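Local coordinates for glucose-binding protein (Thermus thermophilus HB27, PDB 2B3F) that binds galactose and probably glucose in a pocket and probably delivers sugar to a binding-protein-dependent transport system, at residues V116-S121 with R335-N340; M241-A246 with N327-S332; A36-T39 with N45-A48; S7-D12 with D278-P283. All coordinates share one frame; numbering follows the deposited sequence.

Contact 1: V116-S121 with R335-N340; sequences VNIHRS and RDWRSN. With GAL (beta-D-galactopyranose), chain G.
Behind the galactose pocket of this periplasmic sugar-binding protein, whose wall includes H119, the two residues flanking that histidine, I118 and R120, reach the other way and meet the last turn of helix 328-339. I118 lies over one face of the W337 indole: its CG2 sits 3.9 Å from the centroid of the six-membered ring, a CH-pi contact, while CD1 touches CZ2 of W337 at 3.6 Å. R120 runs out extended from CG to NE, with CG anti to the backbone N (chi1 -172°), and this carries its guanidinium to the helix end. There NH1 donates to OD2 of D336 at 3.0 Å, a salt bridge that meets the guanidinium at its edge and uses the anti lone pair of the carboxylate. NH2 bonds the carbonyl oxygen of V272, and a water 3.0 Å from NH2 also accepts from ND2 of N340. An alanine here would remove the guanidinium and is likely to leave D336 without its mate across the contact and the V272 carbonyl short of a donor. Strand 119-120 pairs antiparallel with strand 272-280, whose F273 packs on both I118 and R120, and I315 lies against both I118 and W337.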
# COMPACT_ATOMS: atom_id res chain seq x y z
N VAL A 116 -3.56 7.61 -9.23
CA VAL A 116 -4.98 7.80 -8.94
C VAL A 116 -5.25 8.15 -7.49
O VAL A 116 -6.32 8.65 -7.17
CB VAL A 116 -5.83 6.59 -9.40
CG1 VAL A 116 -5.53 5.35 -8.59
CG2 VAL A 116 -7.34 6.94 -9.33
N ASN A 117 -4.29 7.87 -6.62
CA ASN A 117 -4.50 8.01 -5.20
C ASN A 117 -3.18 8.11 -4.43
O ASN A 117 -2.08 8.04 -5.00
CB ASN A 117 -5.34 6.84 -4.66
CG ASN A 117 -4.61 5.50 -4.73
OD1 ASN A 117 -3.44 5.43 -5.04
ND2 ASN A 117 -5.33 4.41 -4.42
N ILE A 118 -3.34 8.28 -3.13
CA ILE A 118 -2.28 8.08 -2.15
C ILE A 118 -2.88 7.22 -1.04
O ILE A 118 -3.90 7.57 -0.44
CB ILE A 118 -1.79 9.42 -1.54
CG1 ILE A 118 -1.20 10.34 -2.62
CG2 ILE A 118 -0.80 9.18 -0.43
CD1 ILE A 118 0.11 9.91 -3.21
N HIS A 119 -2.26 6.07 -0.77
CA HIS A 119 -2.55 5.30 0.43
C HIS A 119 -1.41 5.49 1.45
O HIS A 119 -0.26 5.77 1.10
CB HIS A 119 -2.71 3.79 0.15
CG HIS A 119 -4.09 3.34 -0.26
ND1 HIS A 119 -5.19 3.41 0.57
CD2 HIS A 119 -4.52 2.74 -1.40
CE1 HIS A 119 -6.23 2.87 -0.05
NE2 HIS A 119 -5.85 2.47 -1.24
N ARG A 120 -1.76 5.30 2.71
CA ARG A 120 -0.82 5.30 3.82
C ARG A 120 -0.68 3.87 4.35
O ARG A 120 -1.69 3.21 4.61
CB ARG A 120 -1.36 6.16 4.95
CG ARG A 120 -0.36 6.38 6.05
CD ARG A 120 -0.85 7.40 7.03
NE ARG A 120 0.16 7.71 8.02
CZ ARG A 120 0.03 8.67 8.93
NH1 ARG A 120 -1.07 9.39 8.96
NH2 ARG A 120 1.00 8.93 9.77
N SER A 121 0.56 3.45 4.54
CA SER A 121 0.86 2.12 5.03
C SER A 121 0.80 2.04 6.56
O SER A 121 0.26 1.06 7.11
CB SER A 121 2.25 1.68 4.55
OG SER A 121 2.60 0.44 5.16
N ARG A 335 -4.85 15.82 5.86
CA ARG A 335 -4.08 16.74 6.70
C ARG A 335 -2.65 16.23 6.91
O ARG A 335 -1.67 16.96 6.70
CB ARG A 335 -4.77 16.95 8.04
CG ARG A 335 -6.04 17.78 7.93
CD ARG A 335 -6.51 18.27 9.27
NE ARG A 335 -7.01 17.18 10.11
CZ ARG A 335 -8.26 16.72 10.07
NH1 ARG A 335 -9.15 17.22 9.24
NH2 ARG A 335 -8.61 15.74 10.88
N ASP A 336 -2.53 14.96 7.31
CA ASP A 336 -1.20 14.37 7.53
C ASP A 336 -0.34 14.30 6.27
O ASP A 336 0.87 14.48 6.34
CB ASP A 336 -1.34 12.97 8.14
CG ASP A 336 -1.82 13.00 9.57
OD1 ASP A 336 -1.98 14.12 10.14
OD2 ASP A 336 -2.03 11.91 10.16
N TRP A 337 -0.96 14.07 5.12
CA TRP A 337 -0.23 14.06 3.85
C TRP A 337 0.49 15.40 3.62
O TRP A 337 1.61 15.44 3.13
CB TRP A 337 -1.20 13.75 2.72
CG TRP A 337 -0.70 13.78 1.34
CD1 TRP A 337 -1.21 14.51 0.29
CD2 TRP A 337 0.39 13.02 0.79
NE1 TRP A 337 -0.52 14.25 -0.85
CE2 TRP A 337 0.47 13.35 -0.58
CE3 TRP A 337 1.30 12.11 1.31
CZ2 TRP A 337 1.43 12.79 -1.43
CZ3 TRP A 337 2.25 11.55 0.47
CH2 TRP A 337 2.32 11.89 -0.88
N ARG A 338 -0.17 16.48 4.01
CA ARG A 338 0.39 17.82 3.78
C ARG A 338 1.41 18.27 4.83
O ARG A 338 2.27 19.10 4.53
CB ARG A 338 -0.74 18.88 3.67
CG ARG A 338 -1.74 18.66 2.52
CD ARG A 338 -1.11 18.27 1.20
NE ARG A 338 -2.12 18.26 0.14
CZ ARG A 338 -2.35 19.29 -0.69
NH1 ARG A 338 -1.60 20.37 -0.64
NH2 ARG A 338 -3.30 19.21 -1.61
N SER A 339 1.30 17.73 6.04
CA SER A 339 2.13 18.19 7.16
C SER A 339 3.30 17.28 7.53
O SER A 339 4.29 17.72 8.12
CB SER A 339 1.24 18.35 8.39
OG SER A 339 0.84 17.08 8.89
N ASN A 340 3.18 15.99 7.24
CA ASN A 340 4.15 15.03 7.74
C ASN A 340 5.39 14.89 6.86
O ASN A 340 5.40 15.29 5.69
CB ASN A 340 3.50 13.63 7.81
CG ASN A 340 2.50 13.48 8.95
OD1 ASN A 340 1.92 14.45 9.45
ND2 ASN A 340 2.27 12.24 9.34
C1 GAL G . -1.98 -2.36 -2.12
C2 GAL G . -2.73 -1.48 -3.13
C3 GAL G . -4.09 -1.04 -2.59
C4 GAL G . -4.90 -2.23 -2.09
C5 GAL G . -4.00 -3.09 -1.16
C6 GAL G . -4.67 -4.34 -0.59
O1 GAL G . -0.77 -2.82 -2.65
O2 GAL G . -1.91 -0.36 -3.49
O3 GAL G . -4.81 -0.37 -3.61
O4 GAL G . -5.35 -2.94 -3.21
O5 GAL G . -2.81 -3.48 -1.81
O6 GAL G . -4.85 -5.31 -1.58
O HOH W 1 1.40 11.21 11.64

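Contact 2: M241-A246 with N327-S332; sequences MGDWAA and NAYGQS. With GAL (beta-D-galactopyranose), chain G.
Y329 presents its hydroxyl to D243, and OH donates to OD2 at 2.7 Å, on the anti lone pair of the carboxylate. OD2 lies at the edge of the tyrosine ring and in its plane, whereas the carboxylate is turned 77° from the ring. Beside this bond the phenol touches carbon: CE2 of Y329 comes 3.4 Å from CB of D243, and nearer the root of the side chain CD2 packs at 3.7 Å on the methyl CB of A246. Y329 has CG anti to the backbone N (chi1 179°), which sends the ring from helix 328-339 across to the start of helix 244-252. All three touching residues are buried. D243 occupies the N-cap position of helix 244-252 without a capping bond from its side chain; its other oxygen, OD1, accepts from H119 ND1 and the R120 backbone N, so the carboxylate links the tyrosine to the histidine of the sugar pocket. The next residue, W244, supplies the aromatic platform familiar from sugar-binding sites: GAL C5 stands 3.6 Å above the centre of one indole face, while CA of G242 lies over the opposite face. At the start of helix 328-339, N327 is the N-cap, its OD1 accepting from G330 N at 3.0 Å with an N-H...O angle of 168°. The Y329 ring is flanked by W263, edge-to-face, and by W125 of strand 123-126.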
# COMPACT_ATOMS: atom_id res chain seq x y z
N MET A 241 -2.29 -1.80 9.21
CA MET A 241 -2.64 -2.06 7.82
C MET A 241 -2.86 -0.72 7.09
O MET A 241 -3.20 0.29 7.72
CB MET A 241 -3.90 -2.92 7.78
CG MET A 241 -4.41 -3.36 6.42
SD MET A 241 -3.13 -4.04 5.37
CE MET A 241 -2.38 -5.35 6.36
N GLY A 242 -2.68 -0.74 5.78
CA GLY A 242 -2.94 0.45 4.97
C GLY A 242 -4.38 0.90 5.06
O GLY A 242 -5.27 0.12 5.42
N ASP A 243 -4.63 2.15 4.67
CA ASP A 243 -5.96 2.73 4.82
C ASP A 243 -7.02 2.28 3.83
O ASP A 243 -8.17 2.73 3.89
CB ASP A 243 -5.92 4.27 4.99
CG ASP A 243 -5.02 5.00 3.99
OD1 ASP A 243 -4.57 4.44 2.97
OD2 ASP A 243 -4.74 6.19 4.27
N TRP A 244 -6.69 1.31 2.98
CA TRP A 244 -7.74 0.53 2.32
C TRP A 244 -8.65 -0.11 3.40
O TRP A 244 -9.80 -0.44 3.14
CB TRP A 244 -7.19 -0.54 1.37
CG TRP A 244 -6.03 -1.34 1.90
CD1 TRP A 244 -6.07 -2.55 2.55
CD2 TRP A 244 -4.64 -1.03 1.74
NE1 TRP A 244 -4.78 -2.98 2.83
CE2 TRP A 244 -3.89 -2.05 2.35
CE3 TRP A 244 -3.96 0.06 1.16
CZ2 TRP A 244 -2.50 -2.04 2.38
CZ3 TRP A 244 -2.58 0.07 1.20
CH2 TRP A 244 -1.86 -0.96 1.79
N ALA A 245 -8.11 -0.27 4.60
CA ALA A 245 -8.91 -0.79 5.75
C ALA A 245 -10.03 0.15 6.13
O ALA A 245 -11.13 -0.30 6.43
CB ALA A 245 -8.02 -1.07 6.94
N ALA A 246 -9.78 1.47 6.07
CA ALA A 246 -10.83 2.44 6.32
C ALA A 246 -11.93 2.32 5.26
O ALA A 246 -13.12 2.34 5.60
CB ALA A 246 -10.27 3.87 6.38
N ASN A 327 -14.80 11.44 4.21
CA ASN A 327 -15.24 11.26 5.58
C ASN A 327 -14.13 11.67 6.56
O ASN A 327 -13.08 12.17 6.16
CB ASN A 327 -15.75 9.81 5.79
CG ASN A 327 -14.65 8.77 5.76
OD1 ASN A 327 -13.49 9.07 5.98
ND2 ASN A 327 -15.02 7.51 5.49
N ALA A 328 -14.38 11.47 7.84
CA ALA A 328 -13.46 11.90 8.87
C ALA A 328 -12.08 11.23 8.74
O ALA A 328 -11.07 11.87 9.00
CB ALA A 328 -14.05 11.63 10.23
N TYR A 329 -12.04 9.96 8.34
CA TYR A 329 -10.75 9.34 8.05
C TYR A 329 -10.01 10.06 6.88
O TYR A 329 -8.87 10.49 7.04
CB TYR A 329 -10.79 7.79 7.81
CG TYR A 329 -9.36 7.41 7.53
CD1 TYR A 329 -8.43 7.36 8.56
CD2 TYR A 329 -8.89 7.27 6.22
CE1 TYR A 329 -7.09 7.14 8.31
CE2 TYR A 329 -7.55 7.04 5.97
CZ TYR A 329 -6.66 6.99 7.03
OH TYR A 329 -5.34 6.79 6.82
N GLY A 330 -10.67 10.16 5.73
CA GLY A 330 -10.06 10.76 4.54
C GLY A 330 -9.53 12.16 4.85
O GLY A 330 -8.43 12.51 4.43
N GLN A 331 -10.30 12.94 5.60
CA GLN A 331 -9.89 14.30 5.95
C GLN A 331 -8.67 14.34 6.87
O GLN A 331 -7.79 15.20 6.71
CB GLN A 331 -11.05 15.11 6.54
CG GLN A 331 -12.16 15.32 5.54
CD GLN A 331 -13.30 16.17 6.10
OE1 GLN A 331 -13.32 16.49 7.29
NE2 GLN A 331 -14.25 16.52 5.25
N SER A 332 -8.59 13.38 7.79
CA SER A 332 -7.41 13.20 8.64
C SER A 332 -6.15 12.83 7.84
O SER A 332 -5.07 13.38 8.06
CB SER A 332 -7.69 12.10 9.69
OG SER A 332 -6.61 12.01 10.61
C1 GAL G . -1.98 -2.36 -2.12
C2 GAL G . -2.73 -1.48 -3.13
C3 GAL G . -4.09 -1.04 -2.59
C4 GAL G . -4.90 -2.23 -2.09
C5 GAL G . -4.00 -3.09 -1.16
C6 GAL G . -4.67 -4.34 -0.59
O1 GAL G . -0.77 -2.82 -2.65
O2 GAL G . -1.91 -0.36 -3.49
O3 GAL G . -4.81 -0.37 -3.61
O4 GAL G . -5.35 -2.94 -3.21
O5 GAL G . -2.81 -3.48 -1.81
O6 GAL G . -4.85 -5.31 -1.58

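Contact 3: A36-T39 with N45-A48; sequences ATVT and NARA
The carbonyl oxygen of T39 receives the side-chain amide of N45, ND2 to O 3.0 Å, in a nearly straight bond with an N-H...O angle of 174°. T39 O lies in the plane of the N45 amide, and the N-H in turn approaches in the carbonyl plane, on a lone pair. This bond joins the loop just after strand 32-37 to the first turn of helix 44-55, in a beta-alpha connection at the edge of the mixed sheet, where strand 32-37 pairs parallel with strand 2-7. Beside this bond the packing is apolar and centres on V38. Its CG1 is anti to the backbone N (chi1 176°) and turns in against the helix backbone, reaching N of A46 at 3.6 Å and CB of N45 at 3.9 Å. V38 CB and A46 CB meet at 4.0 Å. F6 of strand 2-7 touches both V38 and A46, and the alanine methyl also rests on W8, a galactose-binding residue. Near the N-terminal end of the helix, where backbone N-H groups lack carbonyl partners one turn back, a water completes the join: it accepts from A46 N at 2.9 Å and donates to the V38 carbonyl oxygen, also at 2.9 Å.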
# COMPACT_ATOMS: atom_id res chain seq x y z
N ALA A 36 -10.73 -6.78 -15.49
CA ALA A 36 -9.86 -7.96 -15.40
C ALA A 36 -9.11 -7.95 -14.07
O ALA A 36 -7.94 -7.60 -14.02
CB ALA A 36 -8.89 -7.97 -16.55
N THR A 37 -9.79 -8.35 -13.00
CA THR A 37 -9.17 -8.45 -11.69
C THR A 37 -8.48 -9.80 -11.47
O THR A 37 -8.98 -10.85 -11.90
CB THR A 37 -10.18 -8.26 -10.58
OG1 THR A 37 -11.30 -9.14 -10.81
CG2 THR A 37 -10.66 -6.81 -10.54
N VAL A 38 -7.32 -9.75 -10.84
CA VAL A 38 -6.61 -10.95 -10.36
C VAL A 38 -6.69 -10.89 -8.86
O VAL A 38 -6.12 -10.00 -8.24
CB VAL A 38 -5.15 -11.03 -10.84
CG1 VAL A 38 -4.46 -12.24 -10.23
CG2 VAL A 38 -5.10 -11.08 -12.35
N THR A 39 -7.42 -11.82 -8.26
CA THR A 39 -7.72 -11.76 -6.85
C THR A 39 -6.48 -12.08 -6.01
O THR A 39 -5.78 -13.08 -6.26
CB THR A 39 -8.82 -12.77 -6.47
OG1 THR A 39 -9.95 -12.60 -7.35
CG2 THR A 39 -9.24 -12.61 -4.99
N ASN A 45 -0.52 -11.90 -6.41
CA ASN A 45 -0.98 -12.75 -7.51
C ASN A 45 -1.05 -12.00 -8.84
O ASN A 45 -0.72 -12.54 -9.88
CB ASN A 45 -2.34 -13.39 -7.20
CG ASN A 45 -2.26 -14.41 -6.06
OD1 ASN A 45 -1.19 -14.98 -5.80
ND2 ASN A 45 -3.39 -14.63 -5.39
N ALA A 46 -1.48 -10.74 -8.79
CA ALA A 46 -1.63 -9.93 -10.01
C ALA A 46 -0.29 -9.77 -10.73
O ALA A 46 -0.22 -9.81 -11.98
CB ALA A 46 -2.21 -8.57 -9.69
N ARG A 47 0.76 -9.58 -9.95
CA ARG A 47 2.16 -9.45 -10.43
C ARG A 47 2.53 -10.68 -11.29
O ARG A 47 3.06 -10.55 -12.40
CB ARG A 47 3.05 -9.35 -9.17
CG ARG A 47 4.49 -8.91 -9.23
CD ARG A 47 4.91 -8.39 -7.80
NE ARG A 47 4.23 -7.11 -7.50
CZ ARG A 47 3.69 -6.73 -6.33
NH1 ARG A 47 3.70 -7.51 -5.25
NH2 ARG A 47 3.08 -5.55 -6.26
N ALA A 48 2.18 -11.86 -10.79
CA ALA A 48 2.52 -13.10 -11.46
C ALA A 48 1.73 -13.29 -12.76
O ALA A 48 2.28 -13.72 -13.77
CB ALA A 48 2.30 -14.29 -10.52
O HOH W 2 -3.57 -10.04 -6.84

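Contact 4: S7-D12 with D278-P283; sequences SWWAGD and DSFGLP. With GAL (beta-D-galactopyranose), chain G.
The galactose site is built here from the loop that follows strand 2-7 and from the end of strand 272-280, with W9 and D278 meeting beside the sugar. The D278 carboxylate comes to the edge of the W9 ring, with OD2 3.5 Å from CZ2 and the two planes 87° apart. It accepts two sugar hydroxyls, O2 on OD1 and O3 on OD2, each at 2.6 Å. W9 NE1 adds a bond to GAL O3 at 3.0 Å and a weak one to O4, so O3 donates to D278 and accepts from W9. With CG anti to the carbonyl carbon (chi1 -71°), W9 sends its indole toward both D278 and F280, and its CZ3 packs on CZ of F280 at 3.7 Å, at the edge of the phenyl ring. A leucine in place of W9 would take away the indole N-H and is likely to cost GAL O3 a donor and open a gap beside F280. D278 OD1 is also bonded by Q64 NE2. S7 OG closes an ST turn with the W9 backbone N, and W8 NE1 reaches the sugar ring oxygen O5 at 3.3 Å with an N-H...O angle of 167°.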
# COMPACT_ATOMS: atom_id res chain seq x y z
N SER A 7 -6.19 -5.19 -12.69
CA SER A 7 -5.96 -4.72 -11.33
C SER A 7 -6.13 -5.90 -10.36
O SER A 7 -6.47 -7.02 -10.77
CB SER A 7 -6.95 -3.61 -10.94
OG SER A 7 -8.24 -4.11 -10.58
N TRP A 8 -5.93 -5.61 -9.08
CA TRP A 8 -6.28 -6.59 -8.04
C TRP A 8 -7.42 -6.13 -7.16
O TRP A 8 -7.59 -6.61 -6.02
CB TRP A 8 -5.04 -7.01 -7.24
CG TRP A 8 -4.30 -6.03 -6.44
CD1 TRP A 8 -4.49 -5.71 -5.12
CD2 TRP A 8 -3.13 -5.31 -6.86
NE1 TRP A 8 -3.52 -4.81 -4.70
CE2 TRP A 8 -2.68 -4.56 -5.75
CE3 TRP A 8 -2.43 -5.22 -8.07
CZ2 TRP A 8 -1.55 -3.72 -5.82
CZ3 TRP A 8 -1.34 -4.40 -8.14
CH2 TRP A 8 -0.90 -3.67 -7.03
N TRP A 9 -8.27 -5.25 -7.71
CA TRP A 9 -9.34 -4.72 -6.92
C TRP A 9 -10.61 -5.58 -7.04
O TRP A 9 -11.66 -5.15 -7.49
CB TRP A 9 -9.56 -3.25 -7.29
CG TRP A 9 -8.46 -2.37 -6.82
CD1 TRP A 9 -7.69 -2.51 -5.68
CD2 TRP A 9 -7.99 -1.19 -7.47
NE1 TRP A 9 -6.78 -1.48 -5.60
CE2 TRP A 9 -6.95 -0.66 -6.68
CE3 TRP A 9 -8.36 -0.53 -8.64
CZ2 TRP A 9 -6.28 0.51 -7.02
CZ3 TRP A 9 -7.66 0.62 -9.01
CH2 TRP A 9 -6.66 1.14 -8.19
N ALA A 10 -10.48 -6.82 -6.60
CA ALA A 10 -11.55 -7.79 -6.64
C ALA A 10 -12.38 -7.74 -5.37
O ALA A 10 -11.94 -7.24 -4.32
CB ALA A 10 -10.95 -9.17 -6.81
N GLY A 11 -13.59 -8.30 -5.45
CA GLY A 11 -14.42 -8.45 -4.29
C GLY A 11 -14.69 -7.13 -3.64
O GLY A 11 -15.06 -6.15 -4.32
N ASP A 12 -14.47 -7.07 -2.32
CA ASP A 12 -14.83 -5.89 -1.58
C ASP A 12 -13.80 -4.77 -1.77
O ASP A 12 -14.00 -3.69 -1.24
CB ASP A 12 -15.07 -6.18 -0.09
CG ASP A 12 -13.85 -6.75 0.62
OD1 ASP A 12 -12.72 -6.24 0.45
OD2 ASP A 12 -14.05 -7.74 1.41
N ASP A 278 -1.31 3.95 -6.12
CA ASP A 278 -1.81 3.16 -7.21
C ASP A 278 -1.86 4.05 -8.45
O ASP A 278 -2.32 5.18 -8.36
CB ASP A 278 -3.21 2.64 -6.89
CG ASP A 278 -3.20 1.64 -5.71
OD1 ASP A 278 -2.41 0.67 -5.81
OD2 ASP A 278 -3.96 1.84 -4.75
N SER A 279 -1.36 3.53 -9.56
CA SER A 279 -1.27 4.27 -10.81
C SER A 279 -1.59 3.36 -11.99
O SER A 279 -1.57 2.13 -11.87
CB SER A 279 0.13 4.92 -10.92
OG SER A 279 1.14 4.00 -11.26
N PHE A 280 -1.88 3.98 -13.15
CA PHE A 280 -2.12 3.26 -14.39
C PHE A 280 -1.26 3.86 -15.48
O PHE A 280 -1.15 5.08 -15.55
CB PHE A 280 -3.59 3.37 -14.80
CG PHE A 280 -4.51 2.54 -13.94
CD1 PHE A 280 -4.78 1.21 -14.27
CD2 PHE A 280 -5.11 3.09 -12.83
CE1 PHE A 280 -5.64 0.44 -13.47
CE2 PHE A 280 -5.97 2.34 -12.03
CZ PHE A 280 -6.22 0.99 -12.36
N GLY A 281 -0.71 3.01 -16.33
CA GLY A 281 0.03 3.46 -17.50
C GLY A 281 -0.52 2.92 -18.80
O GLY A 281 -1.65 2.42 -18.87
N LEU A 282 0.31 3.01 -19.83
CA LEU A 282 -0.07 2.64 -21.18
C LEU A 282 0.95 1.66 -21.74
O LEU A 282 2.00 2.07 -22.23
CB LEU A 282 -0.17 3.89 -22.05
CG LEU A 282 -0.68 3.66 -23.48
CD1 LEU A 282 -2.09 3.12 -23.46
CD2 LEU A 282 -0.65 4.96 -24.26
N PRO A 283 0.67 0.35 -21.65
CA PRO A 283 1.58 -0.63 -22.24
C PRO A 283 1.70 -0.47 -23.75
O PRO A 283 0.69 -0.26 -24.41
CB PRO A 283 0.90 -1.98 -21.92
CG PRO A 283 -0.08 -1.69 -20.85
CD PRO A 283 -0.49 -0.27 -21.00
C1 GAL G . -1.98 -2.36 -2.12
C2 GAL G . -2.73 -1.48 -3.13
C3 GAL G . -4.09 -1.04 -2.59
C4 GAL G . -4.90 -2.23 -2.09
C5 GAL G . -4.00 -3.09 -1.16
C6 GAL G . -4.67 -4.34 -0.59
O1 GAL G . -0.77 -2.82 -2.65
O2 GAL G . -1.91 -0.36 -3.49
O3 GAL G . -4.81 -0.37 -3.61
O4 GAL G . -5.35 -2.94 -3.21
O5 GAL G . -2.81 -3.48 -1.81
O6 GAL G . -4.85 -5.31 -1.58

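Overall arrangement
Contacts 2 and 4 are buried, whereas contacts 1 and 3 are only partly so, contact 3 having exposed residues at its margin. Contacts 1 and 2 share helix 328-339, using its end and its start, and meet where H119 and R120 N bond D243. Contact 4 joins contact 1 through N117 and D278, on neighbouring strands of one sheet, and contact 3 through the strand pairing of S7 with A36 and V38. The chemistry follows place: contact 4 binds sugar hydroxyls directly, contact 2 offers an indole face with a buried tyrosine-carboxylate bond behind it, contact 1 pairs a salt bridge with an isoleucine on an indole face, and contact 3 adds an amide-carbonyl bond and a bridging water to valine-alanine packing.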